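Local atomic coordinates of nucleoporin NUP82 (Chaetomium thermophilum, PDB entry 5CWW), a protein that serves as a component of the nuclear pore complex, probably both as structural scaffold and as docking site for nuclear transport factors. Residues B[568-580]-B[584-593]. Sequence-based numbering, arbitrary orientation.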
ATOM      1  N   ILE B 568      12.747  11.592  15.800  1.00 68.40           N
ATOM      2  CA  ILE B 568      12.980  13.033  15.835  1.00 72.01           C
ATOM      3  C   ILE B 568      14.457  13.330  16.053  1.00 73.28           C
ATOM      4  O   ILE B 568      15.088  12.756  16.940  1.00 73.99           O
ATOM      5  CB  ILE B 568      12.157  13.712  16.948  1.00 75.26           C
ATOM      6  CG1 ILE B 568      10.718  13.187  16.913  1.00 72.54           C
ATOM      7  CG2 ILE B 568      12.223  15.232  16.794  1.00 79.02           C
ATOM      8  CD1 ILE B 568       9.718  13.964  17.761  1.00 73.67           C
ATOM      9  N   ASP B 569      15.003  14.220  15.230  1.00 75.01           N
ATOM     10  CA  ASP B 569      16.398  14.630  15.348  1.00 77.30           C
ATOM     11  C   ASP B 569      16.496  16.147  15.336  1.00 80.94           C
ATOM     12  O   ASP B 569      16.703  16.758  14.288  1.00 84.19           O
ATOM     13  CB  ASP B 569      17.242  14.036  14.218  1.00 74.27           C
ATOM     14  CG  ASP B 569      18.719  14.373  14.354  1.00 74.78           C
ATOM     15  OD1 ASP B 569      19.201  14.495  15.499  1.00 76.44           O
ATOM     16  OD2 ASP B 569      19.400  14.518  13.316  1.00 74.39           O
ATOM     17  N   ASP B 570      16.341  16.743  16.513  1.00 81.33           N
ATOM     18  CA  ASP B 570      16.386  18.191  16.665  1.00 83.38           C
ATOM     19  C   ASP B 570      17.726  18.610  17.273  1.00 88.60           C
ATOM     20  O   ASP B 570      18.259  17.908  18.128  1.00 85.82           O
ATOM     21  CB  ASP B 570      15.225  18.663  17.542  1.00 84.21           C
ATOM     22  CG  ASP B 570      15.260  20.152  17.803  1.00 89.98           C
ATOM     23  OD1 ASP B 570      14.692  20.911  16.991  1.00 91.40           O
ATOM     24  OD2 ASP B 570      15.857  20.565  18.819  1.00 93.80           O
ATOM     25  N   PRO B 571      18.280  19.752  16.831  1.00 96.86           N
ATOM     26  CA  PRO B 571      19.568  20.191  17.381  1.00104.49           C
ATOM     27  C   PRO B 571      19.514  20.550  18.866  1.00106.61           C
ATOM     28  O   PRO B 571      20.521  20.406  19.557  1.00111.33           O
ATOM     29  CB  PRO B 571      19.908  21.427  16.539  1.00107.97           C
ATOM     30  CG  PRO B 571      18.608  21.883  15.978  1.00106.35           C
ATOM     31  CD  PRO B 571      17.828  20.635  15.742  1.00101.66           C
ATOM     32  N   ASP B 572      18.360  21.006  19.345  1.00104.05           N
ATOM     33  CA  ASP B 572      18.220  21.419  20.740  1.00105.24           C
ATOM     34  C   ASP B 572      17.732  20.278  21.631  1.00101.38           C
ATOM     35  O   ASP B 572      18.280  20.051  22.709  1.00100.71           O
ATOM     36  CB  ASP B 572      17.260  22.607  20.849  1.00109.71           C
ATOM     37  CG  ASP B 572      17.745  23.824  20.082  1.00115.72           C
ATOM     38  OD1 ASP B 572      18.976  24.005  19.965  1.00118.74           O
ATOM     39  OD2 ASP B 572      16.895  24.601  19.599  1.00117.49           O
ATOM     40  N   LEU B 573      16.698  19.569  21.183  1.00 98.75           N
ATOM     41  CA  LEU B 573      16.125  18.477  21.966  1.00 98.57           C
ATOM     42  C   LEU B 573      16.931  17.191  21.801  1.00 94.73           C
ATOM     43  O   LEU B 573      16.946  16.342  22.692  1.00 95.91           O
ATOM     44  CB  LEU B 573      14.670  18.236  21.564  1.00 96.80           C
ATOM     45  CG  LEU B 573      13.683  19.351  21.913  1.00 99.25           C
ATOM     46  CD1 LEU B 573      12.328  19.072  21.280  1.00 97.25           C
ATOM     47  CD2 LEU B 573      13.546  19.510  23.421  1.00102.15           C
ATOM     48  N   GLY B 574      17.587  17.052  20.652  1.00 89.85           N
ATOM     49  CA  GLY B 574      18.437  15.906  20.386  1.00 86.45           C
ATOM     50  C   GLY B 574      17.813  14.875  19.462  1.00 80.30           C
ATOM     51  O   GLY B 574      16.915  15.180  18.677  1.00 80.18           O
ATOM     52  N   TYR B 575      18.302  13.645  19.575  1.00 77.82           N
ATOM     53  CA  TYR B 575      17.929  12.553  18.683  1.00 72.48           C
ATOM     54  C   TYR B 575      17.290  11.431  19.491  1.00 71.81           C
ATOM     55  O   TYR B 575      17.942  10.818  20.337  1.00 74.33           O
ATOM     56  CB  TYR B 575      19.166  12.064  17.928  1.00 71.34           C
ATOM     57  CG  TYR B 575      18.979  10.820  17.085  1.00 68.66           C
ATOM     58  CD1 TYR B 575      17.861  10.653  16.276  1.00 65.65           C
ATOM     59  CD2 TYR B 575      19.949   9.827  17.075  1.00 69.22           C
ATOM     60  CE1 TYR B 575      17.706   9.515  15.498  1.00 63.97           C
ATOM     61  CE2 TYR B 575      19.806   8.692  16.303  1.00 66.10           C
ATOM     62  CZ  TYR B 575      18.685   8.539  15.517  1.00 63.47           C
ATOM     63  OH  TYR B 575      18.557   7.403  14.751  1.00 61.22           O
ATOM     64  N   PHE B 576      16.012  11.166  19.233  1.00 68.85           N
ATOM     65  CA  PHE B 576      15.262  10.210  20.038  1.00 68.53           C
ATOM     66  C   PHE B 576      14.044   9.650  19.313  1.00 67.13           C
ATOM     67  O   PHE B 576      13.663  10.128  18.244  1.00 65.56           O
ATOM     68  CB  PHE B 576      14.817  10.869  21.348  1.00 71.70           C
ATOM     69  CG  PHE B 576      13.866  12.020  21.161  1.00 72.80           C
ATOM     70  CD1 PHE B 576      14.323  13.252  20.723  1.00 74.85           C
ATOM     71  CD2 PHE B 576      12.516  11.872  21.438  1.00 73.01           C
ATOM     72  CE1 PHE B 576      13.451  14.312  20.555  1.00 75.18           C
ATOM     73  CE2 PHE B 576      11.640  12.929  21.272  1.00 74.01           C
ATOM     74  CZ  PHE B 576      12.107  14.150  20.832  1.00 74.85           C
ATOM     75  N   ILE B 577      13.452   8.621  19.912  1.00 74.07           N
ATOM     76  CA  ILE B 577      12.219   8.023  19.418  1.00 76.70           C
ATOM     77  C   ILE B 577      11.066   8.418  20.315  1.00 73.06           C
ATOM     78  O   ILE B 577      11.225   8.519  21.529  1.00 73.80           O
ATOM     79  CB  ILE B 577      12.308   6.496  19.375  1.00 84.00           C
ATOM     80  CG1 ILE B 577      13.451   6.060  18.473  1.00 90.48           C
ATOM     81  CG2 ILE B 577      11.005   5.881  18.880  1.00 82.13           C
ATOM     82  CD1 ILE B 577      13.937   4.706  18.818  1.00 95.33           C
ATOM     83  N   LEU B 578       9.902   8.623  19.710  1.00 68.54           N
ATOM     84  CA  LEU B 578       8.694   8.940  20.453  1.00 68.13           C
ATOM     85  C   LEU B 578       7.621   7.893  20.169  1.00 65.02           C
ATOM     86  O   LEU B 578       7.308   7.608  19.012  1.00 62.27           O
ATOM     87  CB  LEU B 578       8.193  10.338  20.091  1.00 69.82           C
ATOM     88  CG  LEU B 578       6.969  10.830  20.864  1.00 71.62           C
ATOM     89  CD1 LEU B 578       7.282  10.969  22.350  1.00 75.29           C
ATOM     90  CD2 LEU B 578       6.481  12.150  20.290  1.00 74.60           C
ATOM     91  N   SER B 579       7.079   7.310  21.231  1.00 65.13           N
ATOM     92  CA  SER B 579       5.924   6.426  21.123  1.00 63.41           C
ATOM     93  C   SER B 579       5.004   6.704  22.301  1.00 63.83           C
ATOM     94  O   SER B 579       5.197   7.686  23.018  1.00 65.35           O
ATOM     95  CB  SER B 579       6.352   4.956  21.094  1.00 63.38           C
ATOM     96  OG  SER B 579       5.240   4.102  20.880  1.00 62.81           O
ATOM     97  N   ALA B 580       4.011   5.849  22.510  1.00 61.08           N
ATOM     98  CA  ALA B 580       3.079   6.054  23.611  1.00 62.48           C
ATOM     99  C   ALA B 580       2.199   4.840  23.852  1.00 67.80           C
ATOM    100  O   ALA B 580       1.845   4.119  22.919  1.00 68.31           O
ATOM    101  CB  ALA B 580       2.204   7.277  23.344  1.00 61.00           C
ATOM    102  N   ASP B 584       0.482   6.658  28.807  1.00 94.36           N
ATOM    103  CA  ASP B 584       1.793   7.243  29.080  1.00 88.55           C
ATOM    104  C   ASP B 584       2.663   7.353  27.830  1.00 78.62           C
ATOM    105  O   ASP B 584       2.458   6.625  26.861  1.00 75.38           O
ATOM    106  CB  ASP B 584       2.520   6.411  30.133  1.00 91.72           C
ATOM    107  CG  ASP B 584       1.671   6.159  31.360  1.00 96.83           C
ATOM    108  OD1 ASP B 584       0.886   7.055  31.731  1.00 98.37           O
ATOM    109  OD2 ASP B 584       1.782   5.062  31.946  1.00 99.44           O
ATOM    110  N   PRO B 585       3.646   8.270  27.853  1.00 72.46           N
ATOM    111  CA  PRO B 585       4.552   8.449  26.716  1.00 68.28           C
ATOM    112  C   PRO B 585       5.769   7.540  26.776  1.00 66.93           C
ATOM    113  O   PRO B 585       6.064   6.958  27.819  1.00 68.14           O
ATOM    114  CB  PRO B 585       4.976   9.909  26.843  1.00 69.28           C
ATOM    115  CG  PRO B 585       4.977  10.153  28.307  1.00 72.74           C
ATOM    116  CD  PRO B 585       3.881   9.289  28.893  1.00 74.32           C
ATOM    117  N   ILE B 586       6.461   7.431  25.648  1.00 67.81           N
ATOM    118  CA  ILE B 586       7.721   6.707  25.567  1.00 69.82           C
ATOM    119  C   ILE B 586       8.686   7.546  24.742  1.00 69.84           C
ATOM    120  O   ILE B 586       8.525   7.677  23.529  1.00 70.37           O
ATOM    121  CB  ILE B 586       7.547   5.311  24.931  1.00 68.93           C
ATOM    122  CG1 ILE B 586       6.580   4.467  25.766  1.00 71.15           C
ATOM    123  CG2 ILE B 586       8.895   4.605  24.806  1.00 68.36           C
ATOM    124  CD1 ILE B 586       6.194   3.150  25.120  1.00 70.30           C
ATOM    125  N   ALA B 587       9.678   8.121  25.415  1.00 72.25           N
ATOM    126  CA  ALA B 587      10.673   8.967  24.764  1.00 72.78           C
ATOM    127  C   ALA B 587      12.082   8.511  25.124  1.00 76.57           C
ATOM    128  O   ALA B 587      12.603   8.856  26.185  1.00 79.50           O
ATOM    129  CB  ALA B 587      10.466  10.420  25.154  1.00 74.47           C
ATOM    130  N   LEU B 588      12.687   7.735  24.230  1.00 76.88           N
ATOM    131  CA  LEU B 588      14.009   7.162  24.461  1.00 80.59           C
ATOM    132  C   LEU B 588      15.064   7.843  23.593  1.00 78.57           C
ATOM    133  O   LEU B 588      14.962   7.853  22.364  1.00 75.86           O
ATOM    134  CB  LEU B 588      13.976   5.659  24.178  1.00 82.37           C
ATOM    135  CG  LEU B 588      12.888   4.901  24.943  1.00 85.71           C
ATOM    136  CD1 LEU B 588      12.826   3.450  24.503  1.00 85.11           C
ATOM    137  CD2 LEU B 588      13.114   4.994  26.448  1.00 90.04           C
ATOM    138  N   PHE B 589      16.082   8.397  24.247  1.00 80.40           N
ATOM    139  CA  PHE B 589      17.085   9.228  23.584  1.00 81.67           C
ATOM    140  C   PHE B 589      18.353   8.452  23.230  1.00 90.64           C
ATOM    141  O   PHE B 589      18.744   7.525  23.940  1.00 93.28           O
ATOM    142  CB  PHE B 589      17.442  10.421  24.478  1.00 81.40           C
ATOM    143  CG  PHE B 589      16.340  11.438  24.602  1.00 78.74           C
ATOM    144  CD1 PHE B 589      15.162  11.130  25.264  1.00 77.16           C
ATOM    145  CD2 PHE B 589      16.485  12.705  24.061  1.00 79.31           C
ATOM    146  CE1 PHE B 589      14.147  12.062  25.376  1.00 78.53           C
ATOM    147  CE2 PHE B 589      15.474  13.643  24.172  1.00 79.25           C
ATOM    148  CZ  PHE B 589      14.304  13.321  24.831  1.00 77.93           C
ATOM    149  N   PHE B 590      18.984   8.847  22.125  1.00 99.50           N
ATOM    150  CA  PHE B 590      20.207   8.207  21.643  1.00103.89           C
ATOM    151  C   PHE B 590      21.363   9.190  21.525  1.00102.54           C
ATOM    152  O   PHE B 590      22.522   8.783  21.442  1.00107.05           O
ATOM    153  CB  PHE B 590      19.966   7.550  20.289  1.00105.37           C
ATOM    154  CG  PHE B 590      18.890   6.521  20.311  1.00106.92           C
ATOM    155  CD1 PHE B 590      19.150   5.236  20.757  1.00108.62           C
ATOM    156  CD2 PHE B 590      17.613   6.839  19.895  1.00106.62           C
ATOM    157  CE1 PHE B 590      18.152   4.287  20.779  1.00107.67           C
ATOM    158  CE2 PHE B 590      16.616   5.898  19.914  1.00106.58           C
ATOM    159  CZ  PHE B 590      16.882   4.617  20.357  1.00106.54           C
ATOM    160  N   GLU B 591      21.047  10.481  21.504  1.00100.92           N
ATOM    161  CA  GLU B 591      22.069  11.506  21.352  1.00 97.60           C
ATOM    162  C   GLU B 591      21.536  12.875  21.753  1.00105.02           C
ATOM    163  O   GLU B 591      20.627  13.413  21.120  1.00106.56           O
ATOM    164  CB  GLU B 591      22.570  11.539  19.906  1.00 90.24           C
ATOM    165  CG  GLU B 591      23.761  12.451  19.666  1.00 86.91           C
ATOM    166  CD  GLU B 591      24.234  12.406  18.225  1.00 80.18           C
ATOM    167  OE1 GLU B 591      23.446  11.978  17.354  1.00 76.13           O
ATOM    168  OE2 GLU B 591      25.393  12.788  17.961  1.00 78.64           O
ATOM    169  N   THR B 592      22.116  13.427  22.815  1.00106.21           N
ATOM    170  CA  THR B 592      21.756  14.751  23.305  1.00107.92           C
ATOM    171  C   THR B 592      22.831  15.755  22.896  1.00113.45           C
ATOM    172  O   THR B 592      23.944  15.360  22.556  1.00100.16           O
ATOM    173  CB  THR B 592      21.588  14.761  24.833  1.00117.75           C
ATOM    174  OG1 THR B 592      22.794  14.295  25.452  1.00124.35           O
ATOM    175  CG2 THR B 592      20.432  13.862  25.247  1.00118.53           C
ATOM    176  N   PRO B 593      22.500  17.056  22.915  1.00125.92           N
ATOM    177  CA  PRO B 593      23.492  18.082  22.569  1.00130.45           C
ATOM    178  C   PRO B 593      24.710  18.057  23.489  1.00136.40           C
ATOM    179  O   PRO B 593      25.793  18.458  23.061  1.00137.94           O
ATOM    180  CB  PRO B 593      22.717  19.393  22.734  1.00136.48           C
ATOM    181  CG  PRO B 593      21.287  19.016  22.608  1.00132.54           C
ATOM    182  CD  PRO B 593      21.176  17.641  23.184  1.00128.23           C
TER
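Y575 O takes two successive amides at the corner where the chain turns at F590: F590 N reaches it at 2.9 Å in a nearly straight bond (169°), and E591 N adds a weak, bent one. Two residues thus face one, a classic beta bulge, and Y575 N returns a 2.8 Å bond to E591 O. Beyond the bulge, strands 576-580 and 585-589 run as a regular antiparallel hairpin, with paired bonds at I577-L588 and S579-I586; S579 N to I586 O is the shortest, at 2.7 Å.

F576 and F589, a non-hydrogen-bonded pair, lie side by side in an offset stack, ring centroids 4.5 Å apart and planes at 15°. A chi1 of 64° swings the F576 ring alongside that of F589. The close pairing of the backbones also sets F576 CB over the F589 face, 3.7 Å from the ring centroid, a CH-pi contact. I568 covers the other face of the F576 ring, while L573 O meets the F589 ring at its edge, 3.4 Å from F589 CE2. Replacing F589 with an alanine is likely to strip the ring from one face of F576 and take the aromatic edge away from L573 O.

On the opposite face of the sheet, I577, I586 and L588 pack against strand 548-554. The bonds at I577-L588 and S579-I586 fix the register of this last hairpin of the N-terminal beta-propeller domain, and the F576-F589 stack closes its apolar side next to the bulge.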